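Local coordinates for quinoline 2-oxidoreductase large subunit (Pseudomonas putida, PDB 1T3Q), which probably catalyses the hydroxylation of quinoline at carbon 2, as the molybdenum-carrying large subunit of a xanthine dehydrogenase family enzyme, at residues B[371-376]-B[741-746]; B[467-472]-B[543-548]; B[481-486]-B[629-634]. All coordinates share one frame; numbering follows the deposited sequence.

Contact 1: B[371-376]-B[741-746]; sequences RGVGFT and MGESAM. With MCN (pterin cytosine dinucleotide), chain N; SMO (dioxosulfidomolybdenum(VI) ion), chain O.
At the molybdenum site of this xanthine dehydrogenase family hydroxylase, the turn before helix 375-393 meets the turn that leads into helix 744-761, and Arg371 and Glu743 carry the meeting. Arg371 reaches out from CG to NE as an extended chain and grips the carbonyl of Gly742 side-on: NE and NH2 both donate to Gly742 O, each at 2.9 Å, with the oxygen in the guanidinium plane. One guanidinium face carries the pterin, whose N8' lies 3.1 Å above the plane toward the rim. NH1 goes to Gln685, so one arginine serves a carbonyl and a side-chain amide at once. Gly742 packs so closely on the cofactor that a side chain would run into C9', while Gly742 N donates to the phosphate oxygen O2A at 2.6 Å, as Met741 N also does. Glu743 returns the link: Gly372 N donates to OE2 of Glu743 at 2.9 Å, on the anti side of the carboxylate. At the backbone angles of Gly372 a CB would be jammed against the carbonyl oxygen of Arg371, so glycine fits. Met746 crosses Arg371 at about a right angle, CB 3.8 Å from Arg371 CG. Farther along, Thr376 OG1 donates to Met746 O at 2.6 Å.

Contact 2: B[467-472]-B[543-548]; sequences TGTGTR and GAYASR. With MCN (pterin cytosine dinucleotide), chain N; SMO (dioxosulfidomolybdenum(VI) ion), chain O.
The backbones of 467-472 and 543-548 draw together at Gly468 and Arg548, whose CA atoms are 3.7 Å apart, and Gly468 N donates to Ser547 O at 3.0 Å. This joins the turn between strand 454-467 and helix 471-476 to the cofactor-binding loop before helix 549-576, in the molybdopterin-binding part of the chain. Glycine suits position 468 because its phi is positive (57°). Thr469 OG1, anti to the carbonyl carbon (chi1 -55°), donates to a lone pair of Ala546 O at 3.0 Å, and its CB presses on Ala546 CB at 3.4 Å, a tight fit that favours alanine's small methyl. A bend at chi3 places NE of Arg548 2.8 Å from Thr469 O; NH2 donates to the same oxygen, a side-on grip by two nitrogens, while NH1 binds Gly543 O and forms a salt bridge with Asp485. An alanine in place of Arg548 would probably leave Thr469 O and Gly543 O without these donors, Asp485 without its countercharge and the loop less firmly tied. On the cofactor side of this loop, Ala546 N donates to the molybdenum oxygen OM2 at 2.9 Å, with an N-H...O angle of 162°.

Contact 3: B[481-486]-B[629-634]; sequences TTTHDS and TYDPSD
The imidazole of His484 has Thr629 over one face: OG1 stands 3.9 Å above the plane, over the centre of the ring, and CB makes a CH-pi contact at 4.1 Å from the ring centroid. The two side chains cross at about a right angle, and His484 also meets the ring of Tyr610 of the second large subunit. The Tyr630 ring has Pro632 N over one face, toward the rim, and its OH binds Leu733 O. The Asp485 carboxylate has partners on both oxygens: OD2 forms a salt bridge with Arg548, and OD1 accepts from a water of this contact.

Strands 486-491 and 625-629 are antiparallel neighbours in a mixed sheet, with Ser486 and Thr629 a non-hydrogen-bonded pair. Beyond the pair, Tyr630 N donates to Asp485 O at 3.0 Å. Thr629 OG1, anti to its backbone N (chi1 -177°), accepts from Asp485 N at 3.0 Å, so a side-chain oxygen serves this backbone N-H. A hydroxyl on CB suits the place: the oxygen accepts from Asp485 N while CB lies over the imidazole.

Two waters extend the join. The first accepts from Thr483 OG1 and donates to Asp485 OD1 and to Tyr630 O, the latter at 2.7 Å; the second bonds to Thr629 OG1 and, weakly, to Thr483 O. The Asp631 carboxylate ends near Thr483, its OD1 3.2 Å from Thr483 OG1 but at a poor angle for a hydrogen bond; OD2 is bound by Thr471 and Lys3.

The contact is buried yet largely polar. Its two aspartates, with OD1 atoms 5.7 Å apart, each have a basic partner, Arg548 for Asp485 and Lys3 for Asp631, which would probably offset the repulsion of two like charges.

How the contacts relate
All three contacts are buried, but their surroundings differ. Contacts 1 and 2 share the pterin cofactor and the molybdenum ion, touching each other where Ser547 OG meets Glu743 N; backbone N-H groups and arginines facing carbonyls dominate both. Contact 3, whose centre is about 17 Å from that of the chain against 7 Å for contact 1, touches no cofactor; it joins two neighbouring strands of a sheet through backbone, hydroxyl and water-mediated bonds and faces the second large subunit. It nevertheless abuts contact 2 through the Arg548-Asp485 salt bridge and the Thr471-Asp631 hydrogen bond, so contact 2 stands between the other two. Contacts 2 and 3 interleave along the chain, and contact 1 closes a loop around both.

Contact 1: B[371-376]-B[741-746]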
loop_
_atom_site.group_PDB
_atom_site.type_symbol
_atom_site.label_atom_id
_atom_site.label_comp_id
_atom_site.label_asym_id
_atom_site.label_seq_id
_atom_site.Cartn_x
_atom_site.Cartn_y
_atom_site.Cartn_z
ATOM N N ARG B 371 -24.696 -19.289 2.529
ATOM C CA ARG B 371 -24.869 -20.032 1.287
ATOM C C ARG B 371 -26.209 -20.753 1.147
ATOM O O ARG B 371 -26.473 -21.746 1.837
ATOM C CB ARG B 371 -23.725 -21.044 1.160
ATOM C CG ARG B 371 -23.460 -21.537 -0.243
ATOM C CD ARG B 371 -22.194 -22.373 -0.257
ATOM N NE ARG B 371 -21.717 -22.618 -1.611
ATOM C CZ ARG B 371 -20.504 -23.082 -1.895
ATOM N NH1 ARG B 371 -19.652 -23.351 -0.914
ATOM N NH2 ARG B 371 -20.140 -23.258 -3.160
ATOM N N GLY B 372 -27.049 -20.251 0.248
ATOM C CA GLY B 372 -28.349 -20.857 0.016
ATOM C C GLY B 372 -29.456 -20.169 0.792
ATOM O O GLY B 372 -30.641 -20.340 0.492
ATOM N N VAL B 373 -29.053 -19.384 1.784
ATOM C CA VAL B 373 -29.967 -18.645 2.654
ATOM C C VAL B 373 -31.238 -19.398 3.046
ATOM O O VAL B 373 -31.184 -20.581 3.381
ATOM C CB VAL B 373 -30.326 -17.255 2.044
ATOM C CG1 VAL B 373 -29.066 -16.401 1.954
ATOM C CG2 VAL B 373 -30.950 -17.406 0.659
ATOM N N GLY B 374 -32.380 -18.714 3.009
ATOM C CA GLY B 374 -33.630 -19.342 3.393
ATOM C C GLY B 374 -34.204 -20.383 2.451
ATOM O O GLY B 374 -35.165 -21.072 2.807
ATOM N N PHE B 375 -33.620 -20.522 1.265
ATOM C CA PHE B 375 -34.122 -21.491 0.289
ATOM C C PHE B 375 -33.939 -22.931 0.768
ATOM O O PHE B 375 -34.748 -23.807 0.467
ATOM C CB PHE B 375 -33.397 -21.321 -1.055
ATOM C CG PHE B 375 -33.368 -19.904 -1.568
ATOM C CD1 PHE B 375 -34.503 -19.097 -1.505
ATOM C CD2 PHE B 375 -32.214 -19.392 -2.153
ATOM C CE1 PHE B 375 -34.487 -17.806 -2.017
ATOM C CE2 PHE B 375 -32.184 -18.098 -2.669
ATOM C CZ PHE B 375 -33.327 -17.301 -2.603
ATOM N N THR B 376 -32.878 -23.171 1.530
ATOM C CA THR B 376 -32.574 -24.517 2.007
ATOM C C THR B 376 -33.632 -25.238 2.843
ATOM O O THR B 376 -33.966 -26.386 2.556
ATOM C CB THR B 376 -31.242 -24.530 2.797
ATOM O OG1 THR B 376 -30.206 -23.942 1.996
ATOM C CG2 THR B 376 -30.846 -25.960 3.145
ATOM N N MET B 741 -24.480 -20.270 -9.943
ATOM C CA MET B 741 -24.615 -21.586 -9.310
ATOM C C MET B 741 -23.894 -21.719 -7.968
ATOM O O MET B 741 -23.989 -22.750 -7.307
ATOM C CB MET B 741 -24.139 -22.700 -10.268
ATOM C CG MET B 741 -22.695 -22.587 -10.773
ATOM S SD MET B 741 -21.408 -22.879 -9.528
ATOM C CE MET B 741 -21.844 -24.497 -8.947
ATOM N N GLY B 742 -23.191 -20.672 -7.559
ATOM C CA GLY B 742 -22.461 -20.714 -6.300
ATOM C C GLY B 742 -23.173 -21.360 -5.121
ATOM O O GLY B 742 -22.579 -22.149 -4.387
ATOM N N GLU B 743 -24.448 -21.042 -4.934
ATOM C CA GLU B 743 -25.214 -21.586 -3.817
ATOM C C GLU B 743 -25.955 -22.881 -4.088
ATOM O O GLU B 743 -26.449 -23.510 -3.154
ATOM C CB GLU B 743 -26.249 -20.564 -3.354
ATOM C CG GLU B 743 -25.683 -19.261 -2.850
ATOM C CD GLU B 743 -26.772 -18.227 -2.686
ATOM O OE1 GLU B 743 -27.195 -17.652 -3.712
ATOM O OE2 GLU B 743 -27.225 -18.010 -1.542
ATOM N N SER B 744 -26.034 -23.275 -5.358
ATOM C CA SER B 744 -26.783 -24.465 -5.761
ATOM C C SER B 744 -26.757 -25.682 -4.841
ATOM O O SER B 744 -27.812 -26.163 -4.425
ATOM C CB SER B 744 -26.376 -24.894 -7.179
ATOM O OG SER B 744 -25.025 -25.325 -7.230
ATOM N N ALA B 745 -25.569 -26.182 -4.515
ATOM C CA ALA B 745 -25.464 -27.364 -3.674
ATOM C C ALA B 745 -25.986 -27.173 -2.252
ATOM O O ALA B 745 -26.475 -28.121 -1.647
ATOM C CB ALA B 745 -24.015 -27.855 -3.640
ATOM N N MET B 746 -25.873 -25.965 -1.709
ATOM C CA MET B 746 -26.356 -25.731 -0.347
ATOM C C MET B 746 -27.853 -25.472 -0.311
ATOM O O MET B 746 -28.461 -25.388 0.758
ATOM C CB MET B 746 -25.598 -24.577 0.319
ATOM C CG MET B 746 -24.464 -25.054 1.238
ATOM S SD MET B 746 -25.036 -26.188 2.548
ATOM C CE MET B 746 -25.846 -25.014 3.656
HETATM N N1 MCN N . -18.933 -19.962 -12.496
HETATM C C2 MCN N . -18.561 -20.350 -13.825
HETATM N N3 MCN N . -19.639 -20.426 -14.693
HETATM C C4 MCN N . -20.973 -20.177 -14.387
HETATM C C5 MCN N . -21.296 -19.796 -13.006
HETATM C C6 MCN N . -20.288 -19.687 -12.078
HETATM O O2 MCN N . -17.410 -20.602 -14.104
HETATM N N4 MCN N . -21.916 -20.275 -15.299
HETATM C "C1'" MCN N . -17.731 -19.824 -11.488
HETATM C C2D MCN N . -17.263 -18.305 -11.333
HETATM O "O2'" MCN N . -15.808 -18.249 -11.116
HETATM C "C3'" MCN N . -18.098 -17.802 -10.175
HETATM C C4D MCN N . -18.193 -18.977 -9.231
HETATM O O4D MCN N . -18.060 -20.197 -10.119
HETATM O "O3'" MCN N . -17.433 -16.652 -9.545
HETATM C "C5'" MCN N . -19.419 -18.978 -8.275
HETATM O "O5'" MCN N . -20.540 -18.787 -9.102
HETATM P PA MCN N . -21.607 -17.636 -8.926
HETATM O O1A MCN N . -21.402 -16.702 -10.079
HETATM O O2A MCN N . -22.919 -18.374 -8.723
HETATM O O3A MCN N . -21.493 -16.825 -7.520
HETATM P PB MCN N . -20.455 -15.710 -7.028
HETATM O O1B MCN N . -21.243 -14.467 -6.768
HETATM O O2B MCN N . -19.282 -15.607 -7.958
HETATM O O3B MCN N . -19.892 -16.312 -5.651
HETATM C C10 MCN N . -20.616 -16.174 -4.454
HETATM C "C9'" MCN N . -21.196 -17.522 -4.173
HETATM C "C8'" MCN N . -21.914 -17.364 -2.812
HETATM S "S8'" MCN N . -23.271 -16.201 -2.797
HETATM C "C7'" MCN N . -21.630 -18.029 -1.690
HETATM S "S7'" MCN N . -22.460 -17.818 -0.123
HETATM C "C6'" MCN N . -20.421 -19.024 -1.718
HETATM C C7 MCN N . -20.192 -19.550 -3.109
HETATM O "O9'" MCN N . -20.053 -18.490 -4.042
HETATM N "N5'" MCN N . -19.279 -18.288 -1.032
HETATM C C4A MCN N . -18.045 -18.976 -1.366
HETATM N "N8'" MCN N . -18.939 -20.376 -3.158
HETATM C C4B MCN N . -17.852 -19.993 -2.318
HETATM N "N1'" MCN N . -16.624 -20.637 -2.614
HETATM C "C2'" MCN N . -15.566 -20.205 -1.888
HETATM N "N2'" MCN N . -14.375 -20.798 -2.122
HETATM N "N3'" MCN N . -15.651 -19.193 -0.954
HETATM C "C4'" MCN N . -16.861 -18.481 -0.611
HETATM O "O4'" MCN N . -16.851 -17.605 0.220
HETATM S S SMO O . -25.024 -16.468 1.297
HETATM MO MO SMO O . -23.985 -15.943 -0.494
HETATM O OM2 SMO O . -25.604 -15.424 -0.863
HETATM O OM1 SMO O . -23.070 -14.621 0.037
#

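Contact 2: B[467-472]-B[543-548]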
loop_
_atom_site.group_PDB
_atom_site.type_symbol
_atom_site.label_atom_id
_atom_site.label_comp_id
_atom_site.label_asym_id
_atom_site.label_seq_id
_atom_site.Cartn_x
_atom_site.Cartn_y
_atom_site.Cartn_z
ATOM N N THR B 467 -30.522 -16.698 -9.823
ATOM C CA THR B 467 -29.119 -16.285 -9.866
ATOM C C THR B 467 -28.989 -14.909 -10.509
ATOM O O THR B 467 -29.982 -14.342 -10.971
ATOM C CB THR B 467 -28.249 -17.292 -10.664
ATOM O OG1 THR B 467 -28.583 -17.231 -12.056
ATOM C CG2 THR B 467 -28.481 -18.701 -10.161
ATOM N N GLY B 468 -27.769 -14.380 -10.548
ATOM C CA GLY B 468 -27.545 -13.065 -11.132
ATOM C C GLY B 468 -28.417 -12.050 -10.421
ATOM O O GLY B 468 -28.805 -11.022 -10.978
ATOM N N THR B 469 -28.708 -12.350 -9.163
ATOM C CA THR B 469 -29.567 -11.532 -8.325
ATOM C C THR B 469 -29.397 -10.025 -8.424
ATOM O O THR B 469 -28.402 -9.453 -7.972
ATOM C CB THR B 469 -29.434 -11.971 -6.874
ATOM O OG1 THR B 469 -29.707 -13.375 -6.799
ATOM C CG2 THR B 469 -30.422 -11.223 -5.984
ATOM N N GLY B 470 -30.400 -9.396 -9.025
ATOM C CA GLY B 470 -30.408 -7.956 -9.189
ATOM C C GLY B 470 -31.778 -7.418 -8.812
ATOM O O GLY B 470 -32.568 -8.109 -8.175
ATOM N N THR B 471 -32.062 -6.190 -9.230
ATOM C CA THR B 471 -33.330 -5.533 -8.929
ATOM C C THR B 471 -34.564 -6.397 -9.171
ATOM O O THR B 471 -35.426 -6.509 -8.299
ATOM C CB THR B 471 -33.479 -4.247 -9.754
ATOM O OG1 THR B 471 -32.304 -3.445 -9.593
ATOM C CG2 THR B 471 -34.711 -3.453 -9.291
ATOM N N ARG B 472 -34.648 -7.003 -10.353
ATOM C CA ARG B 472 -35.794 -7.838 -10.708
ATOM C C ARG B 472 -35.964 -9.022 -9.765
ATOM O O ARG B 472 -37.076 -9.349 -9.357
ATOM C CB ARG B 472 -35.659 -8.351 -12.152
ATOM C CG ARG B 472 -35.909 -7.336 -13.284
ATOM C CD ARG B 472 -36.090 -5.895 -12.824
ATOM N NE ARG B 472 -37.281 -5.720 -11.997
ATOM C CZ ARG B 472 -37.601 -4.587 -11.379
ATOM N NH1 ARG B 472 -38.700 -4.522 -10.644
ATOM N N GLY B 543 -21.366 -6.277 -4.928
ATOM C CA GLY B 543 -20.485 -7.365 -4.538
ATOM C C GLY B 543 -20.938 -8.754 -4.944
ATOM O O GLY B 543 -21.861 -8.917 -5.740
ATOM N N ALA B 544 -20.271 -9.763 -4.393
ATOM C CA ALA B 544 -20.589 -11.153 -4.688
ATOM C C ALA B 544 -21.471 -11.774 -3.608
ATOM O O ALA B 544 -21.093 -11.848 -2.436
ATOM C CB ALA B 544 -19.304 -11.961 -4.838
ATOM N N TYR B 545 -22.652 -12.214 -4.022
ATOM C CA TYR B 545 -23.619 -12.844 -3.132
ATOM C C TYR B 545 -24.761 -13.331 -4.017
ATOM O O TYR B 545 -24.824 -12.978 -5.190
ATOM C CB TYR B 545 -24.128 -11.837 -2.089
ATOM C CG TYR B 545 -24.904 -10.674 -2.663
ATOM C CD1 TYR B 545 -26.239 -10.818 -3.041
ATOM C CD2 TYR B 545 -24.295 -9.435 -2.856
ATOM C CE1 TYR B 545 -26.951 -9.757 -3.601
ATOM C CE2 TYR B 545 -24.996 -8.368 -3.414
ATOM C CZ TYR B 545 -26.323 -8.536 -3.786
ATOM O OH TYR B 545 -27.018 -7.491 -4.355
ATOM N N ALA B 546 -25.640 -14.160 -3.466
ATOM C CA ALA B 546 -26.783 -14.679 -4.206
ATOM C C ALA B 546 -26.437 -15.243 -5.591
ATOM O O ALA B 546 -27.198 -15.057 -6.547
ATOM C CB ALA B 546 -27.839 -13.587 -4.344
ATOM N N SER B 547 -25.302 -15.929 -5.697
ATOM C CA SER B 547 -24.868 -16.525 -6.964
ATOM C C SER B 547 -25.002 -15.528 -8.111
ATOM O O SER B 547 -25.613 -15.837 -9.144
ATOM C CB SER B 547 -25.713 -17.762 -7.278
ATOM O OG SER B 547 -25.710 -18.682 -6.200
ATOM N N ARG B 548 -24.414 -14.346 -7.945
ATOM C CA ARG B 548 -24.520 -13.288 -8.943
ATOM C C ARG B 548 -23.220 -12.862 -9.612
ATOM O O ARG B 548 -23.250 -12.148 -10.608
ATOM C CB ARG B 548 -25.137 -12.048 -8.299
ATOM C CG ARG B 548 -24.150 -11.284 -7.408
ATOM C CD ARG B 548 -24.876 -10.376 -6.418
ATOM N NE ARG B 548 -25.719 -9.395 -7.089
ATOM C CZ ARG B 548 -25.303 -8.209 -7.517
ATOM N NH1 ARG B 548 -24.042 -7.832 -7.340
ATOM N NH2 ARG B 548 -26.151 -7.397 -8.136
HETATM N N1 MCN N . -18.933 -19.962 -12.496
HETATM C C2 MCN N . -18.561 -20.350 -13.825
HETATM N N3 MCN N . -19.639 -20.426 -14.693
HETATM C C4 MCN N . -20.973 -20.177 -14.387
HETATM C C5 MCN N . -21.296 -19.796 -13.006
HETATM C C6 MCN N . -20.288 -19.687 -12.078
HETATM O O2 MCN N . -17.410 -20.602 -14.104
HETATM N N4 MCN N . -21.916 -20.275 -15.299
HETATM C "C1'" MCN N . -17.731 -19.824 -11.488
HETATM C C2D MCN N . -17.263 -18.305 -11.333
HETATM O "O2'" MCN N . -15.808 -18.249 -11.116
HETATM C "C3'" MCN N . -18.098 -17.802 -10.175
HETATM C C4D MCN N . -18.193 -18.977 -9.231
HETATM O O4D MCN N . -18.060 -20.197 -10.119
HETATM O "O3'" MCN N . -17.433 -16.652 -9.545
HETATM C "C5'" MCN N . -19.419 -18.978 -8.275
HETATM O "O5'" MCN N . -20.540 -18.787 -9.102
HETATM P PA MCN N . -21.607 -17.636 -8.926
HETATM O O1A MCN N . -21.402 -16.702 -10.079
HETATM O O2A MCN N . -22.919 -18.374 -8.723
HETATM O O3A MCN N . -21.493 -16.825 -7.520
HETATM P PB MCN N . -20.455 -15.710 -7.028
HETATM O O1B MCN N . -21.243 -14.467 -6.768
HETATM O O2B MCN N . -19.282 -15.607 -7.958
HETATM O O3B MCN N . -19.892 -16.312 -5.651
HETATM C C10 MCN N . -20.616 -16.174 -4.454
HETATM C "C9'" MCN N . -21.196 -17.522 -4.173
HETATM C "C8'" MCN N . -21.914 -17.364 -2.812
HETATM S "S8'" MCN N . -23.271 -16.201 -2.797
HETATM C "C7'" MCN N . -21.630 -18.029 -1.690
HETATM S "S7'" MCN N . -22.460 -17.818 -0.123
HETATM C "C6'" MCN N . -20.421 -19.024 -1.718
HETATM C C7 MCN N . -20.192 -19.550 -3.109
HETATM O "O9'" MCN N . -20.053 -18.490 -4.042
HETATM N "N5'" MCN N . -19.279 -18.288 -1.032
HETATM C C4A MCN N . -18.045 -18.976 -1.366
HETATM N "N8'" MCN N . -18.939 -20.376 -3.158
HETATM C C4B MCN N . -17.852 -19.993 -2.318
HETATM N "N1'" MCN N . -16.624 -20.637 -2.614
HETATM C "C2'" MCN N . -15.566 -20.205 -1.888
HETATM N "N2'" MCN N . -14.375 -20.798 -2.122
HETATM N "N3'" MCN N . -15.651 -19.193 -0.954
HETATM C "C4'" MCN N . -16.861 -18.481 -0.611
HETATM O "O4'" MCN N . -16.851 -17.605 0.220
HETATM S S SMO O . -25.024 -16.468 1.297
HETATM MO MO SMO O . -23.985 -15.943 -0.494
HETATM O OM2 SMO O . -25.604 -15.424 -0.863
HETATM O OM1 SMO O . -23.070 -14.621 0.037
#

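Contact 3: B[481-486]-B[629-634]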
loop_
_atom_site.group_PDB
_atom_site.type_symbol
_atom_site.label_atom_id
_atom_site.label_comp_id
_atom_site.label_asym_id
_atom_site.label_seq_id
_atom_site.Cartn_x
_atom_site.Cartn_y
_atom_site.Cartn_z
ATOM N N THR B 481 -35.372 -3.834 -3.858
ATOM C CA THR B 481 -34.078 -3.179 -3.763
ATOM C C THR B 481 -33.524 -3.002 -5.171
ATOM O O THR B 481 -33.528 -3.943 -5.959
ATOM C CB THR B 481 -33.065 -4.049 -2.981
ATOM O OG1 THR B 481 -33.635 -4.461 -1.735
ATOM C CG2 THR B 481 -31.783 -3.274 -2.725
ATOM N N THR B 482 -33.064 -1.799 -5.491
ATOM C CA THR B 482 -32.463 -1.537 -6.793
ATOM C C THR B 482 -30.966 -1.795 -6.635
ATOM O O THR B 482 -30.343 -1.301 -5.700
ATOM C CB THR B 482 -32.665 -0.072 -7.234
ATOM O OG1 THR B 482 -34.028 0.125 -7.627
ATOM C CG2 THR B 482 -31.754 0.270 -8.408
ATOM N N THR B 483 -30.387 -2.578 -7.536
ATOM C CA THR B 483 -28.960 -2.855 -7.447
ATOM C C THR B 483 -28.195 -1.986 -8.430
ATOM O O THR B 483 -28.782 -1.392 -9.328
ATOM C CB THR B 483 -28.644 -4.334 -7.750
ATOM O OG1 THR B 483 -29.202 -4.693 -9.022
ATOM C CG2 THR B 483 -29.227 -5.231 -6.663
ATOM N N HIS B 484 -26.882 -1.910 -8.244
ATOM C CA HIS B 484 -26.016 -1.133 -9.119
ATOM C C HIS B 484 -24.684 -1.873 -9.128
ATOM O O HIS B 484 -24.102 -2.119 -8.073
ATOM C CB HIS B 484 -25.851 0.290 -8.570
ATOM C CG HIS B 484 -25.205 1.242 -9.529
ATOM N ND1 HIS B 484 -23.848 1.250 -9.776
ATOM C CD2 HIS B 484 -25.733 2.222 -10.300
ATOM C CE1 HIS B 484 -23.569 2.196 -10.656
ATOM N NE2 HIS B 484 -24.696 2.801 -10.989
ATOM N N ASP B 485 -24.220 -2.247 -10.317
ATOM C CA ASP B 485 -22.971 -2.980 -10.453
ATOM C C ASP B 485 -22.231 -2.590 -11.719
ATOM O O ASP B 485 -22.556 -3.052 -12.816
ATOM C CB ASP B 485 -23.247 -4.482 -10.461
ATOM C CG ASP B 485 -23.943 -4.949 -9.204
ATOM O OD1 ASP B 485 -25.193 -4.929 -9.165
ATOM O OD2 ASP B 485 -23.238 -5.324 -8.244
ATOM N N SER B 486 -21.224 -1.739 -11.566
ATOM C CA SER B 486 -20.468 -1.280 -12.716
ATOM C C SER B 486 -19.111 -1.959 -12.819
ATOM O O SER B 486 -18.595 -2.504 -11.846
ATOM C CB SER B 486 -20.275 0.238 -12.652
ATOM O OG SER B 486 -19.376 0.606 -11.614
ATOM N N THR B 629 -22.812 -0.032 -15.820
ATOM C CA THR B 629 -23.458 -0.865 -14.832
ATOM C C THR B 629 -24.345 -1.853 -15.580
ATOM O O THR B 629 -24.763 -1.591 -16.714
ATOM C CB THR B 629 -24.330 -0.046 -13.866
ATOM O OG1 THR B 629 -24.888 -0.924 -12.882
ATOM C CG2 THR B 629 -25.464 0.646 -14.623
ATOM N N TYR B 630 -24.626 -2.987 -14.947
ATOM C CA TYR B 630 -25.475 -4.004 -15.549
ATOM C C TYR B 630 -26.419 -4.589 -14.515
ATOM O O TYR B 630 -26.066 -4.747 -13.344
ATOM C CB TYR B 630 -24.619 -5.112 -16.183
ATOM C CG TYR B 630 -25.366 -6.397 -16.483
ATOM C CD1 TYR B 630 -25.414 -7.426 -15.545
ATOM C CD2 TYR B 630 -25.996 -6.597 -17.715
ATOM C CE1 TYR B 630 -26.061 -8.625 -15.820
ATOM C CE2 TYR B 630 -26.650 -7.797 -18.001
ATOM C CZ TYR B 630 -26.673 -8.807 -17.047
ATOM O OH TYR B 630 -27.276 -10.008 -17.325
ATOM N N ASP B 631 -27.626 -4.908 -14.965
ATOM C CA ASP B 631 -28.660 -5.463 -14.109
ATOM C C ASP B 631 -29.552 -6.281 -15.045
ATOM O O ASP B 631 -30.115 -5.742 -15.989
ATOM C CB ASP B 631 -29.434 -4.299 -13.468
ATOM C CG ASP B 631 -30.379 -4.742 -12.365
ATOM O OD1 ASP B 631 -30.207 -5.854 -11.823
ATOM O OD2 ASP B 631 -31.291 -3.955 -12.026
ATOM N N PRO B 632 -29.659 -7.600 -14.824
ATOM C CA PRO B 632 -30.510 -8.395 -15.715
ATOM C C PRO B 632 -31.940 -7.873 -15.814
ATOM O O PRO B 632 -32.484 -7.336 -14.851
ATOM C CB PRO B 632 -30.424 -9.805 -15.124
ATOM C CG PRO B 632 -29.938 -9.588 -13.717
ATOM C CD PRO B 632 -28.980 -8.458 -13.842
ATOM N N SER B 633 -32.539 -8.040 -16.987
ATOM C CA SER B 633 -33.894 -7.563 -17.240
ATOM C C SER B 633 -34.976 -8.459 -16.652
ATOM O O SER B 633 -36.153 -8.093 -16.636
ATOM C CB SER B 633 -34.111 -7.430 -18.747
ATOM O OG SER B 633 -33.923 -8.678 -19.386
ATOM N N ASP B 634 -34.581 -9.623 -16.153
ATOM C CA ASP B 634 -35.544 -10.562 -15.595
ATOM C C ASP B 634 -34.785 -11.577 -14.740
ATOM O O ASP B 634 -33.558 -11.490 -14.597
ATOM C CB ASP B 634 -36.259 -11.264 -16.761
ATOM C CG ASP B 634 -37.559 -11.940 -16.358
ATOM O OD1 ASP B 634 -38.215 -12.511 -17.259
ATOM O OD2 ASP B 634 -37.939 -11.908 -15.168
HETATM O O HOH W 1 -27.041 -4.135 -10.915
HETATM O O HOH W 2 -27.422 -1.606 -12.331
#